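Local coordinates for sulfonate ABC transporter, periplasmic sulfonate-binding protein SsuA (Methylobacillus flagellatus, PDB 3UIF), which probably binds sulfonates or related sulfate esters in the periplasm and hands them to an ABC transporter for uptake, at residues 78-83 / 302-307; 93-98 / 223-228; 236-241 / 264-269; 172-177 / 248-253. One frame throughout, in Å; residues are numbered along the deposited sequence.

Contact 1: 78-83 / 302-307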
loop_
_atom_site.group_PDB
_atom_site.type_symbol
_atom_site.label_atom_id
_atom_site.label_comp_id
_atom_site.label_asym_id
_atom_site.label_seq_id
_atom_site.Cartn_x
_atom_site.Cartn_y
_atom_site.Cartn_z
ATOM N N PRO A 78 7.061 6.081 2.137
ATOM C CA PRO A 78 8.043 7.023 1.563
ATOM C C PRO A 78 7.597 8.499 1.423
ATOM O O PRO A 78 8.302 9.376 1.930
ATOM C CB PRO A 78 8.408 6.377 0.221
ATOM C CG PRO A 78 8.282 4.913 0.506
ATOM C CD PRO A 78 7.075 4.789 1.411
ATOM N N PRO A 79 6.443 8.775 0.770
ATOM C CA PRO A 79 6.010 10.166 0.601
ATOM C C PRO A 79 5.770 10.895 1.920
ATOM O O PRO A 79 6.026 12.093 2.014
ATOM C CB PRO A 79 4.714 10.056 -0.199
ATOM C CG PRO A 79 4.269 8.646 -0.101
ATOM C CD PRO A 79 5.480 7.816 0.193
ATOM N N ILE A 80 5.296 10.187 2.934
ATOM C CA ILE A 80 5.284 10.719 4.304
ATOM C C ILE A 80 6.680 11.168 4.763
ATOM O O ILE A 80 6.832 12.261 5.305
ATOM C CB ILE A 80 4.672 9.708 5.315
ATOM C CG1 ILE A 80 3.143 9.623 5.146
ATOM C CG2 ILE A 80 5.047 10.057 6.754
ATOM C CD1 ILE A 80 2.504 8.418 5.792
ATOM N N ILE A 81 7.696 10.336 4.530
ATOM C CA ILE A 81 9.082 10.659 4.919
ATOM C C ILE A 81 9.647 11.845 4.129
ATOM O O ILE A 81 10.326 12.698 4.689
ATOM C CB ILE A 81 10.004 9.413 4.830
ATOM C CG1 ILE A 81 9.567 8.369 5.867
ATOM C CG2 ILE A 81 11.478 9.774 4.983
ATOM C CD1 ILE A 81 9.926 6.946 5.494
ATOM N N LEU A 82 9.345 11.893 2.837
ATOM C CA LEU A 82 9.710 13.015 1.978
ATOM C C LEU A 82 9.070 14.332 2.446
ATOM O O LEU A 82 9.757 15.345 2.641
ATOM C CB LEU A 82 9.313 12.702 0.526
ATOM C CG LEU A 82 9.562 13.749 -0.559
ATOM C CD1 LEU A 82 11.023 14.186 -0.581
ATOM C CD2 LEU A 82 9.112 13.239 -1.919
ATOM N N ASN A 83 7.751 14.294 2.631
ATOM C CA ASN A 83 6.967 15.459 3.024
ATOM C C ASN A 83 7.323 16.042 4.378
ATOM O O ASN A 83 7.174 17.242 4.601
ATOM C CB ASN A 83 5.481 15.142 2.960
ATOM C CG ASN A 83 4.969 15.085 1.542
ATOM O OD1 ASN A 83 5.555 15.675 0.640
ATOM N ND2 ASN A 83 3.873 14.370 1.334
ATOM N N GLN A 302 -3.193 17.445 5.859
ATOM C CA GLN A 302 -4.157 18.159 4.996
ATOM C C GLN A 302 -3.542 18.605 3.650
ATOM O O GLN A 302 -4.124 18.376 2.594
ATOM C CB GLN A 302 -4.797 19.342 5.755
ATOM C CG GLN A 302 -5.434 18.963 7.103
ATOM C CD GLN A 302 -4.607 19.356 8.344
ATOM O OE1 GLN A 302 -4.599 20.527 8.754
ATOM N NE2 GLN A 302 -3.947 18.373 8.968
ATOM N N GLN A 303 -2.355 19.205 3.693
ATOM C CA GLN A 303 -1.664 19.673 2.480
ATOM C C GLN A 303 -1.167 18.535 1.547
ATOM O O GLN A 303 -0.831 18.754 0.381
ATOM C CB GLN A 303 -0.493 20.576 2.894
ATOM C CG GLN A 303 0.105 21.440 1.787
ATOM C CD GLN A 303 1.330 22.240 2.258
ATOM O OE1 GLN A 303 2.360 22.270 1.575
ATOM N NE2 GLN A 303 1.229 22.880 3.432
HETATM N N MSE A 304 -1.127 17.323 2.081
HETATM C CA MSE A 304 -0.633 16.150 1.375
HETATM C C MSE A 304 -1.760 15.382 0.716
HETATM O O MSE A 304 -1.520 14.573 -0.173
HETATM C CB MSE A 304 0.024 15.413 2.521
HETATM C CG MSE A 304 0.434 13.991 2.220
HETATM SE SE MSE A 304 1.346 13.368 3.854
HETATM C CE MSE A 304 1.979 11.733 2.999
ATOM N N LEU A 305 -3.001 15.628 1.125
ATOM C CA LEU A 305 -4.137 14.981 0.481
ATOM C C LEU A 305 -4.963 15.942 -0.366
ATOM O O LEU A 305 -5.485 16.934 0.145
ATOM C CB LEU A 305 -5.048 14.340 1.520
ATOM C CG LEU A 305 -4.467 13.446 2.609
ATOM C CD1 LEU A 305 -5.576 13.151 3.608
ATOM C CD2 LEU A 305 -3.846 12.180 2.036
ATOM N N ASN A 306 -5.089 15.641 -1.656
ATOM C CA ASN A 306 -5.906 16.436 -2.558
ATOM C C ASN A 306 -7.033 15.621 -3.208
ATOM O O ASN A 306 -6.794 14.921 -4.189
ATOM C CB ASN A 306 -5.020 17.084 -3.619
ATOM C CG ASN A 306 -5.756 18.127 -4.443
ATOM O OD1 ASN A 306 -6.971 18.295 -4.336
ATOM N ND2 ASN A 306 -5.016 18.826 -5.276
ATOM N N PRO A 307 -8.268 15.724 -2.672
ATOM C CA PRO A 307 -9.421 14.973 -3.195
ATOM C C PRO A 307 -10.081 15.553 -4.455
ATOM O O PRO A 307 -11.046 14.970 -4.959
ATOM C CB PRO A 307 -10.418 15.007 -2.024
ATOM C CG PRO A 307 -10.118 16.295 -1.339
ATOM C CD PRO A 307 -8.633 16.530 -1.490
#
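Helix 77-85 packs against the short helix 301-304 through one inserted side chain, that of M304, modelled as selenomethionine: CE reaches I80, and CG, SE and CE all meet N83. CG of M304 lies anti to its backbone N (chi1 169°) and the chain stays extended beyond, which carries the methyl group as far as the helix surface. There CE meets I80 CG1 at 3.2 Å, the two side chains crossing at about a right angle, and touches the backbone just before I80, P79 C lying 4.0 Å from M304 CE. The N83 side chain runs at a slant across the selenomethionine, its ND2 lying 3.6 Å from M304 CG and 3.7 Å from M304 SE. Helix 77-85 is the helical connection between strands 71-75 and 89-94, both of which pair antiparallel with strand 202-207 in the larger sheet of this periplasmic binding protein. The polar ends of N83 turn to the connection that follows the helix, OD1 accepting from T88 N and ND2 donating to V89 O, so both polar atoms of the amide are bonded, and ND2 can also rest against the apolar chain of M304. I80 also packs on A285, V286 and A289 of helix 276-291, and M304 rests on W205 of strand 202-207.

Contact 2: 93-98 / 223-228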
loop_
_atom_site.group_PDB
_atom_site.type_symbol
_atom_site.label_atom_id
_atom_site.label_comp_id
_atom_site.label_asym_id
_atom_site.label_seq_id
_atom_site.Cartn_x
_atom_site.Cartn_y
_atom_site.Cartn_z
ATOM N N ALA A 93 -4.716 10.233 -6.216
ATOM C CA ALA A 93 -5.564 9.052 -6.403
ATOM C C ALA A 93 -5.129 7.914 -5.464
ATOM O O ALA A 93 -4.104 7.254 -5.710
ATOM C CB ALA A 93 -5.545 8.588 -7.861
ATOM N N PRO A 94 -5.892 7.700 -4.371
ATOM C CA PRO A 94 -5.642 6.591 -3.465
ATOM C C PRO A 94 -5.916 5.286 -4.203
ATOM O O PRO A 94 -6.902 5.209 -4.942
ATOM C CB PRO A 94 -6.672 6.800 -2.345
ATOM C CG PRO A 94 -7.116 8.216 -2.456
ATOM C CD PRO A 94 -7.032 8.516 -3.920
ATOM N N TRP A 95 -5.050 4.286 -4.021
ATOM C CA TRP A 95 -5.221 3.024 -4.721
ATOM C C TRP A 95 -6.046 2.003 -3.953
ATOM O O TRP A 95 -6.226 0.865 -4.392
ATOM C CB TRP A 95 -3.871 2.463 -5.166
ATOM C CG TRP A 95 -2.915 2.026 -4.067
ATOM C CD1 TRP A 95 -3.209 1.738 -2.731
ATOM C CD2 TRP A 95 -1.474 1.769 -4.197
ATOM N NE1 TRP A 95 -2.086 1.350 -2.054
ATOM C CE2 TRP A 95 -1.013 1.331 -2.867
ATOM C CE3 TRP A 95 -0.549 1.842 -5.245
ATOM C CZ2 TRP A 95 0.322 1.005 -2.614
ATOM C CZ3 TRP A 95 0.789 1.501 -4.979
ATOM C CH2 TRP A 95 1.209 1.093 -3.690
ATOM N N GLY A 96 -6.559 2.411 -2.800
ATOM C CA GLY A 96 -7.330 1.534 -1.953
ATOM C C GLY A 96 -6.488 0.966 -0.830
ATOM O O GLY A 96 -5.600 1.647 -0.273
ATOM N N THR A 97 -6.756 -0.280 -0.477
ATOM C CA THR A 97 -6.008 -0.876 0.598
ATOM C C THR A 97 -5.168 -1.965 0.028
ATOM O O THR A 97 -5.657 -2.924 -0.569
ATOM C CB THR A 97 -6.887 -1.384 1.751
ATOM O OG1 THR A 97 -8.072 -1.984 1.216
ATOM C CG2 THR A 97 -7.267 -0.232 2.677
ATOM N N THR A 98 -3.871 -1.805 0.196
ATOM C CA THR A 98 -2.976 -2.666 -0.517
ATOM C C THR A 98 -2.765 -4.037 0.171
ATOM O O THR A 98 -2.795 -5.064 -0.509
ATOM C CB THR A 98 -1.715 -1.888 -0.992
ATOM O OG1 THR A 98 -0.964 -2.685 -1.912
ATOM C CG2 THR A 98 -0.846 -1.420 0.144
ATOM N N THR A 223 -8.365 10.731 -14.055
ATOM C CA THR A 223 -9.499 10.161 -14.768
ATOM C C THR A 223 -9.093 8.841 -15.436
ATOM O O THR A 223 -9.782 7.832 -15.279
ATOM C CB THR A 223 -10.071 11.134 -15.799
ATOM O OG1 THR A 223 -10.670 12.245 -15.121
ATOM C CG2 THR A 223 -11.103 10.455 -16.645
ATOM N N ALA A 224 -7.967 8.841 -16.149
ATOM C CA ALA A 224 -7.494 7.635 -16.839
ATOM C C ALA A 224 -7.206 6.495 -15.860
ATOM O O ALA A 224 -7.589 5.359 -16.104
ATOM C CB ALA A 224 -6.280 7.935 -17.704
ATOM N N TYR A 225 -6.547 6.817 -14.755
ATOM C CA TYR A 225 -6.296 5.874 -13.688
ATOM C C TYR A 225 -7.557 5.189 -13.174
ATOM O O TYR A 225 -7.630 3.962 -13.131
ATOM C CB TYR A 225 -5.627 6.582 -12.521
ATOM C CG TYR A 225 -5.305 5.661 -11.363
ATOM C CD1 TYR A 225 -4.209 4.810 -11.419
ATOM C CD2 TYR A 225 -6.087 5.666 -10.205
ATOM C CE1 TYR A 225 -3.898 3.980 -10.360
ATOM C CE2 TYR A 225 -5.796 4.844 -9.136
ATOM C CZ TYR A 225 -4.700 3.995 -9.216
ATOM O OH TYR A 225 -4.387 3.165 -8.154
ATOM N N LEU A 226 -8.530 5.985 -12.756
ATOM C CA LEU A 226 -9.791 5.443 -12.255
ATOM C C LEU A 226 -10.534 4.564 -13.274
ATOM O O LEU A 226 -11.202 3.594 -12.894
ATOM C CB LEU A 226 -10.690 6.562 -11.719
ATOM C CG LEU A 226 -10.116 7.264 -10.490
ATOM C CD1 LEU A 226 -11.020 8.399 -10.037
ATOM C CD2 LEU A 226 -9.876 6.284 -9.344
ATOM N N LYS A 227 -10.409 4.889 -14.560
ATOM C CA LYS A 227 -10.990 4.029 -15.594
ATOM C C LYS A 227 -10.461 2.610 -15.474
ATOM O O LYS A 227 -11.246 1.660 -15.469
ATOM C CB LYS A 227 -10.738 4.578 -16.983
ATOM C CG LYS A 227 -11.808 5.541 -17.442
ATOM C CD LYS A 227 -11.320 6.380 -18.607
ATOM C CE LYS A 227 -12.345 6.343 -19.723
ATOM N NZ LYS A 227 -12.060 7.394 -20.739
ATOM N N SER A 228 -9.141 2.476 -15.334
ATOM C CA SER A 228 -8.520 1.172 -15.135
ATOM C C SER A 228 -9.007 0.514 -13.836
ATOM O O SER A 228 -9.349 -0.673 -13.820
ATOM C CB SER A 228 -6.998 1.295 -15.110
ATOM O OG SER A 228 -6.491 1.774 -16.336
HETATM O O HOH W 1 -6.325 1.474 -7.333
#
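Y225 buries the most surface here, and A93 and W95 supply most of what it meets. The tyrosine projects from helix 215-233; a chi1 of -179° swings the ring out from the helix, away from its own amide N and towards the chain that leaves strand 89-94 at its corner. As in type 2 periplasmic binding proteins, the fold holds two mixed sheets, and this chain leads from one to the other. A93 points its methyl group at the ring, CB standing 3.8 Å from Y225 CD2. Farther out, the phenol end reaches W95, two residues on: W95 CB comes at the ring's edge, near its plane, and is 3.1 Å from Y225 OH. W95 takes part with its CB and backbone, for the indole swings off to another side. A water bridges the two segments, 2.7 Å from Y225 OH and 3.0 Å from W95 O, to which it donates. The hydroxyl is also hydrogen-bonded to S26 OG at the start of helix 26-32, while W95 O has a second partner in a glycerol, probably from the crystallisation liquor, which may lie in a ligand pocket. The contact illustrates how a buried tyrosine can divide its work: ring carbons pack on apolar groups, and the single polar atom is satisfied by a serine and a water. That water, rather than any direct bond, gives the helix its polar link to the backbone of the loop.

Contact 3: 236-241 / 264-269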
loop_
_atom_site.group_PDB
_atom_site.type_symbol
_atom_site.label_atom_id
_atom_site.label_comp_id
_atom_site.label_asym_id
_atom_site.label_seq_id
_atom_site.Cartn_x
_atom_site.Cartn_y
_atom_site.Cartn_z
ATOM N N GLU A 236 -16.050 -9.818 -11.868
ATOM C CA GLU A 236 -15.701 -10.649 -13.020
ATOM C C GLU A 236 -14.210 -10.549 -13.404
ATOM O O GLU A 236 -13.690 -11.383 -14.144
ATOM C CB GLU A 236 -16.591 -10.315 -14.212
ATOM C CG GLU A 236 -16.186 -9.060 -14.980
ATOM C CD GLU A 236 -17.074 -8.812 -16.191
ATOM O OE1 GLU A 236 -16.572 -8.370 -17.250
ATOM O OE2 GLU A 236 -18.287 -9.079 -16.087
ATOM N N ASN A 237 -13.520 -9.533 -12.891
ATOM C CA ASN A 237 -12.134 -9.305 -13.270
ATOM C C ASN A 237 -11.163 -9.586 -12.146
ATOM O O ASN A 237 -9.955 -9.427 -12.312
ATOM C CB ASN A 237 -11.956 -7.895 -13.809
ATOM C CG ASN A 237 -12.753 -7.665 -15.067
ATOM O OD1 ASN A 237 -12.782 -8.515 -15.953
ATOM N ND2 ASN A 237 -13.420 -6.523 -15.149
ATOM N N LYS A 238 -11.692 -10.027 -11.011
ATOM C CA LYS A 238 -10.861 -10.403 -9.894
ATOM C C LYS A 238 -9.854 -11.515 -10.277
ATOM O O LYS A 238 -8.662 -11.392 -10.019
ATOM C CB LYS A 238 -11.736 -10.768 -8.701
ATOM C CG LYS A 238 -10.967 -11.241 -7.481
ATOM C CD LYS A 238 -11.881 -11.581 -6.315
ATOM C CE LYS A 238 -11.073 -12.231 -5.204
ATOM N NZ LYS A 238 -11.796 -12.295 -3.904
ATOM N N GLU A 239 -10.328 -12.574 -10.928
ATOM C CA GLU A 239 -9.455 -13.666 -11.356
ATOM C C GLU A 239 -8.375 -13.226 -12.351
ATOM O O GLU A 239 -7.226 -13.675 -12.257
ATOM C CB GLU A 239 -10.265 -14.839 -11.910
ATOM C CG GLU A 239 -10.552 -15.899 -10.863
ATOM C CD GLU A 239 -9.292 -16.347 -10.105
ATOM O OE1 GLU A 239 -9.149 -15.943 -8.921
ATOM O OE2 GLU A 239 -8.443 -17.095 -10.680
ATOM N N THR A 240 -8.738 -12.358 -13.295
ATOM C CA THR A 240 -7.750 -11.783 -14.204
ATOM C C THR A 240 -6.654 -11.028 -13.438
ATOM O O THR A 240 -5.468 -11.271 -13.673
ATOM C CB THR A 240 -8.392 -10.902 -15.299
ATOM O OG1 THR A 240 -9.342 -11.684 -16.031
ATOM C CG2 THR A 240 -7.349 -10.431 -16.273
ATOM N N TYR A 241 -7.046 -10.148 -12.512
ATOM C CA TYR A 241 -6.070 -9.482 -11.662
ATOM C C TYR A 241 -5.135 -10.487 -10.973
ATOM O O TYR A 241 -3.917 -10.367 -11.080
ATOM C CB TYR A 241 -6.721 -8.553 -10.631
ATOM C CG TYR A 241 -5.725 -8.084 -9.593
ATOM C CD1 TYR A 241 -4.800 -7.066 -9.883
ATOM C CD2 TYR A 241 -5.662 -8.704 -8.336
ATOM C CE1 TYR A 241 -3.859 -6.665 -8.940
ATOM C CE2 TYR A 241 -4.729 -8.319 -7.394
ATOM C CZ TYR A 241 -3.834 -7.300 -7.695
ATOM O OH TYR A 241 -2.927 -6.930 -6.741
ATOM N N VAL A 264 -13.404 -6.148 4.032
ATOM C CA VAL A 264 -13.486 -5.200 2.927
ATOM C C VAL A 264 -13.625 -5.988 1.616
ATOM O O VAL A 264 -12.778 -6.829 1.291
ATOM C CB VAL A 264 -12.242 -4.283 2.888
ATOM C CG1 VAL A 264 -12.328 -3.323 1.712
ATOM C CG2 VAL A 264 -12.086 -3.517 4.203
ATOM N N SER A 265 -14.704 -5.734 0.886
ATOM C CA SER A 265 -14.988 -6.435 -0.363
ATOM C C SER A 265 -13.921 -6.197 -1.419
ATOM O O SER A 265 -13.087 -5.307 -1.286
ATOM C CB SER A 265 -16.341 -6.006 -0.918
ATOM O OG SER A 265 -16.236 -4.786 -1.602
ATOM N N TRP A 266 -13.965 -7.005 -2.470
ATOM C CA TRP A 266 -13.055 -6.873 -3.594
ATOM C C TRP A 266 -13.051 -5.484 -4.203
ATOM O O TRP A 266 -11.986 -4.902 -4.434
ATOM C CB TRP A 266 -13.380 -7.925 -4.654
ATOM C CG TRP A 266 -12.630 -7.675 -5.925
ATOM C CD1 TRP A 266 -13.139 -7.223 -7.137
ATOM C CD2 TRP A 266 -11.185 -7.772 -6.127
ATOM N NE1 TRP A 266 -12.141 -7.086 -8.062
ATOM C CE2 TRP A 266 -10.942 -7.389 -7.520
ATOM C CE3 TRP A 266 -10.107 -8.158 -5.330
ATOM C CZ2 TRP A 266 -9.679 -7.390 -8.068
ATOM C CZ3 TRP A 266 -8.835 -8.161 -5.895
ATOM C CH2 TRP A 266 -8.631 -7.786 -7.235
ATOM N N ARG A 267 -14.244 -4.949 -4.459
ATOM C CA ARG A 267 -14.407 -3.607 -4.977
ATOM C C ARG A 267 -13.893 -2.543 -4.012
ATOM O O ARG A 267 -13.184 -1.617 -4.405
ATOM C CB ARG A 267 -15.872 -3.351 -5.302
ATOM C CG ARG A 267 -16.107 -2.083 -6.115
ATOM C CD ARG A 267 -17.568 -1.664 -6.107
ATOM N NE ARG A 267 -18.393 -2.593 -6.868
ATOM C CZ ARG A 267 -19.647 -2.343 -7.254
ATOM N NH1 ARG A 267 -20.219 -1.177 -6.950
ATOM N NH2 ARG A 267 -20.331 -3.257 -7.947
ATOM N N GLN A 268 -14.257 -2.673 -2.749
ATOM C CA GLN A 268 -13.836 -1.717 -1.731
ATOM C C GLN A 268 -12.312 -1.658 -1.516
ATOM O O GLN A 268 -11.774 -0.617 -1.130
ATOM C CB GLN A 268 -14.581 -1.974 -0.416
ATOM C CG GLN A 268 -16.059 -1.628 -0.455
ATOM C CD GLN A 268 -16.310 -0.138 -0.657
ATOM O OE1 GLN A 268 -16.811 0.290 -1.710
ATOM N NE2 GLN A 268 -15.953 0.664 0.341
ATOM N N ARG A 269 -11.616 -2.754 -1.804
ATOM C CA ARG A 269 -10.162 -2.778 -1.717
ATOM C C ARG A 269 -9.496 -1.794 -2.687
ATOM O O ARG A 269 -8.330 -1.434 -2.511
ATOM C CB ARG A 269 -9.622 -4.196 -1.933
ATOM C CG ARG A 269 -9.961 -5.190 -0.825
ATOM C CD ARG A 269 -9.264 -4.915 0.501
ATOM N NE ARG A 269 -7.813 -5.005 0.376
ATOM C CZ ARG A 269 -7.089 -6.119 0.524
ATOM N NH1 ARG A 269 -7.663 -7.283 0.816
ATOM N NH2 ARG A 269 -5.776 -6.062 0.390
#
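K238 lies over one face of the W266 indole while Y241 meets its rim. The lysine's aliphatic chain does the covering: CG sits 3.7 Å from the centroid of the six-membered ring, only 10° off the ring normal, a CH-pi contact, and CB is 3.7 Å from W266 CE2. Because K238 is extended throughout, with chi1 at 177°, successive methylenes pass obliquely across the indole. Y241 CD2 approaches W266 CH2 at 3.3 Å, near the indole plane; the Y241 ring and the six-membered ring of W266 are inclined by 49°, with centroids 5.5 Å apart. One turn of helix separates K238 from Y241, so a single side of helix 238-245 supplies both contacts. Replacing W266 by an alanine is likely to open a gap beside Y241 and leave the K238 methylenes without the face they cover. The rotation of the indole is fixed by NE1, which donates to V232 O. The backbone that carries W266 is tied down by an ST motif, in which Q268 N donates to S265 OG over 3.1 Å, and R269 N bonds to S265 O. Farther out, R269 makes salt bridges to D262 and E258. The loop between helices 252-257 and 276-291 thus lies against the start of helix 238-245 and the end of helix 215-233, with W266 as the meeting point, and Y241 also packs on V232.

Contact 4: 172-177 / 248-253. With SO4 (sulfate ion), chain C.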
loop_
_atom_site.group_PDB
_atom_site.type_symbol
_atom_site.label_atom_id
_atom_site.label_comp_id
_atom_site.label_asym_id
_atom_site.label_seq_id
_atom_site.Cartn_x
_atom_site.Cartn_y
_atom_site.Cartn_z
ATOM N N SER A 172 3.766 -10.094 9.709
ATOM C CA SER A 172 4.048 -9.845 8.290
ATOM C C SER A 172 2.784 -9.708 7.444
ATOM O O SER A 172 1.674 -9.648 7.974
ATOM C CB SER A 172 4.923 -10.977 7.728
ATOM O OG SER A 172 5.636 -10.557 6.566
ATOM N N LEU A 173 2.965 -9.674 6.128
ATOM C CA LEU A 173 1.856 -9.581 5.181
ATOM C C LEU A 173 1.480 -10.970 4.694
ATOM O O LEU A 173 1.801 -11.956 5.341
ATOM C CB LEU A 173 2.244 -8.697 4.002
ATOM C CG LEU A 173 2.864 -7.323 4.303
ATOM C CD1 LEU A 173 3.063 -6.560 2.997
ATOM C CD2 LEU A 173 2.030 -6.506 5.276
ATOM N N PHE A 174 0.825 -11.042 3.539
ATOM C CA PHE A 174 0.282 -12.306 2.999
ATOM C C PHE A 174 1.308 -13.420 2.767
ATOM O O PHE A 174 0.935 -14.577 2.575
ATOM C CB PHE A 174 -0.570 -12.051 1.742
ATOM C CG PHE A 174 0.229 -11.657 0.516
ATOM C CD1 PHE A 174 1.236 -10.684 0.580
ATOM C CD2 PHE A 174 -0.040 -12.242 -0.709
ATOM C CE1 PHE A 174 1.965 -10.330 -0.548
ATOM C CE2 PHE A 174 0.675 -11.887 -1.846
ATOM C CZ PHE A 174 1.680 -10.938 -1.769
ATOM N N ASP A 175 2.595 -13.084 2.798
ATOM C CA ASP A 175 3.654 -14.108 2.784
ATOM C C ASP A 175 3.490 -15.093 3.944
ATOM O O ASP A 175 4.007 -16.210 3.912
ATOM C CB ASP A 175 5.040 -13.467 2.812
ATOM C CG ASP A 175 5.154 -12.381 3.863
ATOM O OD1 ASP A 175 4.479 -11.336 3.709
ATOM O OD2 ASP A 175 5.928 -12.561 4.831
ATOM N N SER A 176 2.754 -14.679 4.965
ATOM C CA SER A 176 2.410 -15.556 6.085
ATOM C C SER A 176 1.782 -16.900 5.656
ATOM O O SER A 176 2.049 -17.933 6.274
ATOM C CB SER A 176 1.473 -14.828 7.051
ATOM O OG SER A 176 1.991 -13.556 7.403
ATOM N N TYR A 177 0.974 -16.877 4.595
ATOM C CA TYR A 177 0.228 -18.048 4.127
ATOM C C TYR A 177 1.091 -19.219 3.670
ATOM O O TYR A 177 0.679 -20.385 3.767
ATOM C CB TYR A 177 -0.726 -17.656 3.005
ATOM C CG TYR A 177 -1.976 -16.986 3.511
ATOM C CD1 TYR A 177 -2.914 -17.698 4.293
ATOM C CD2 TYR A 177 -2.232 -15.646 3.214
ATOM C CE1 TYR A 177 -4.061 -17.078 4.760
ATOM C CE2 TYR A 177 -3.375 -15.023 3.680
ATOM C CZ TYR A 177 -4.282 -15.734 4.447
ATOM O OH TYR A 177 -5.408 -15.092 4.894
ATOM N N LYS A 248 3.754 -11.671 -8.318
ATOM C CA LYS A 248 4.228 -12.949 -8.850
ATOM C C LYS A 248 5.371 -13.604 -8.073
ATOM O O LYS A 248 5.797 -14.704 -8.439
ATOM C CB LYS A 248 4.648 -12.823 -10.318
ATOM C CG LYS A 248 3.623 -12.176 -11.231
ATOM C CD LYS A 248 4.073 -12.351 -12.669
ATOM C CE LYS A 248 3.251 -11.512 -13.635
ATOM N NZ LYS A 248 1.886 -12.066 -13.874
ATOM N N ILE A 249 5.890 -12.951 -7.032
ATOM C CA ILE A 249 6.893 -13.608 -6.176
ATOM C C ILE A 249 6.217 -14.775 -5.463
ATOM O O ILE A 249 6.880 -15.739 -5.048
ATOM C CB ILE A 249 7.492 -12.680 -5.099
ATOM C CG1 ILE A 249 8.181 -11.473 -5.724
ATOM C CG2 ILE A 249 8.491 -13.446 -4.232
ATOM C CD1 ILE A 249 8.685 -10.474 -4.696
ATOM N N TYR A 250 4.894 -14.668 -5.353
ATOM C CA TYR A 250 4.081 -15.584 -4.583
ATOM C C TYR A 250 3.073 -16.298 -5.454
ATOM O O TYR A 250 2.587 -15.714 -6.426
ATOM C CB TYR A 250 3.360 -14.815 -3.485
ATOM C CG TYR A 250 4.323 -14.169 -2.540
ATOM C CD1 TYR A 250 5.054 -14.942 -1.650
ATOM C CD2 TYR A 250 4.541 -12.784 -2.558
ATOM C CE1 TYR A 250 5.976 -14.363 -0.799
ATOM C CE2 TYR A 250 5.462 -12.199 -1.699
ATOM C CZ TYR A 250 6.167 -13.001 -0.820
ATOM O OH TYR A 250 7.077 -12.465 0.055
ATOM N N PRO A 251 2.741 -17.559 -5.104
ATOM C CA PRO A 251 1.731 -18.314 -5.845
ATOM C C PRO A 251 0.400 -17.583 -5.922
ATOM O O PRO A 251 0.051 -16.786 -5.034
ATOM C CB PRO A 251 1.569 -19.596 -5.017
ATOM C CG PRO A 251 2.862 -19.756 -4.303
ATOM C CD PRO A 251 3.320 -18.357 -4.003
ATOM N N GLU A 252 -0.336 -17.856 -6.988
ATOM C CA GLU A 252 -1.689 -17.309 -7.154
ATOM C C GLU A 252 -2.603 -17.529 -5.925
ATOM O O GLU A 252 -3.313 -16.624 -5.530
ATOM C CB GLU A 252 -2.322 -17.847 -8.445
ATOM C CG GLU A 252 -1.727 -17.199 -9.696
ATOM C CD GLU A 252 -2.108 -17.887 -10.993
ATOM O OE1 GLU A 252 -1.372 -17.685 -11.983
ATOM O OE2 GLU A 252 -3.131 -18.624 -11.042
ATOM N N SER A 253 -2.549 -18.711 -5.313
ATOM C CA SER A 253 -3.377 -19.011 -4.144
ATOM C C SER A 253 -3.038 -18.108 -2.952
ATOM O O SER A 253 -3.945 -17.713 -2.203
ATOM C CB SER A 253 -3.276 -20.491 -3.754
ATOM O OG SER A 253 -1.960 -20.818 -3.398
HETATM S S SO4 C . -0.450 -21.637 -7.632
HETATM O O1 SO4 C . -0.916 -22.543 -8.696
HETATM O O2 SO4 C . 0.235 -20.457 -8.215
HETATM O O3 SO4 C . -1.654 -21.216 -6.882
HETATM O O4 SO4 C . 0.490 -22.351 -6.740
#
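Aromatic packing joins F174 and Y250: F174 CZ lies 3.5 Å from Y250 CD2, with the ring planes inclined at 65°. A chi1 of 72°, with CG between backbone N and carbonyl carbon, brings the F174 ring there. D175 CB packs against the phenol end, 3.6 Å from Y250 OH, while I249 CG2, from the same segment as Y250, lies over one ring face. A leucine in place of Y250 would probably lose the aromatic partner of F174 and uncover D175 CB. One set of hydrogen bonds lies within segment 172-177: S172 OG donates to the syn lone pair of D175 OD2, and S176 N closes a type I turn on L173 O, where S176 OG is a second donor. A second set holds a sulfate, probably from the crystallisation liquor: E252 N and S253 N donate to it at the start of helix 252-257, where P251 is the N-cap. F174 touches V254 and N255 of that helix and Y102 of strand 102-106, while D175 rests on P155 of helix 155-164.

Overall arrangement
Contacts 1, 2 and 3 are buried, whereas contact 4 lies at the surface. Contacts 1 and 2 serve the larger mixed sheet, since helix 77-85 leads into strand 89-94, yet their centres are about 17 Å apart and they do not touch. Contact 4 adjoins the five-stranded sheet, beside strands 169-172 and 102-106. Contact 2 does meet contact 3: T97 N is 2.8 Å from R269 O, a probable hydrogen bond, and helix 215-233 is followed by helix 238-245. Contacts 3 and 4 draw on successive helices, 238-245 and 252-257. Contact 1 rests on a selenomethionine chain, contact 2 adds a bridging water, contact 3 turns on an indole face, and contact 4 combines tilted rings with an anion at a helix start.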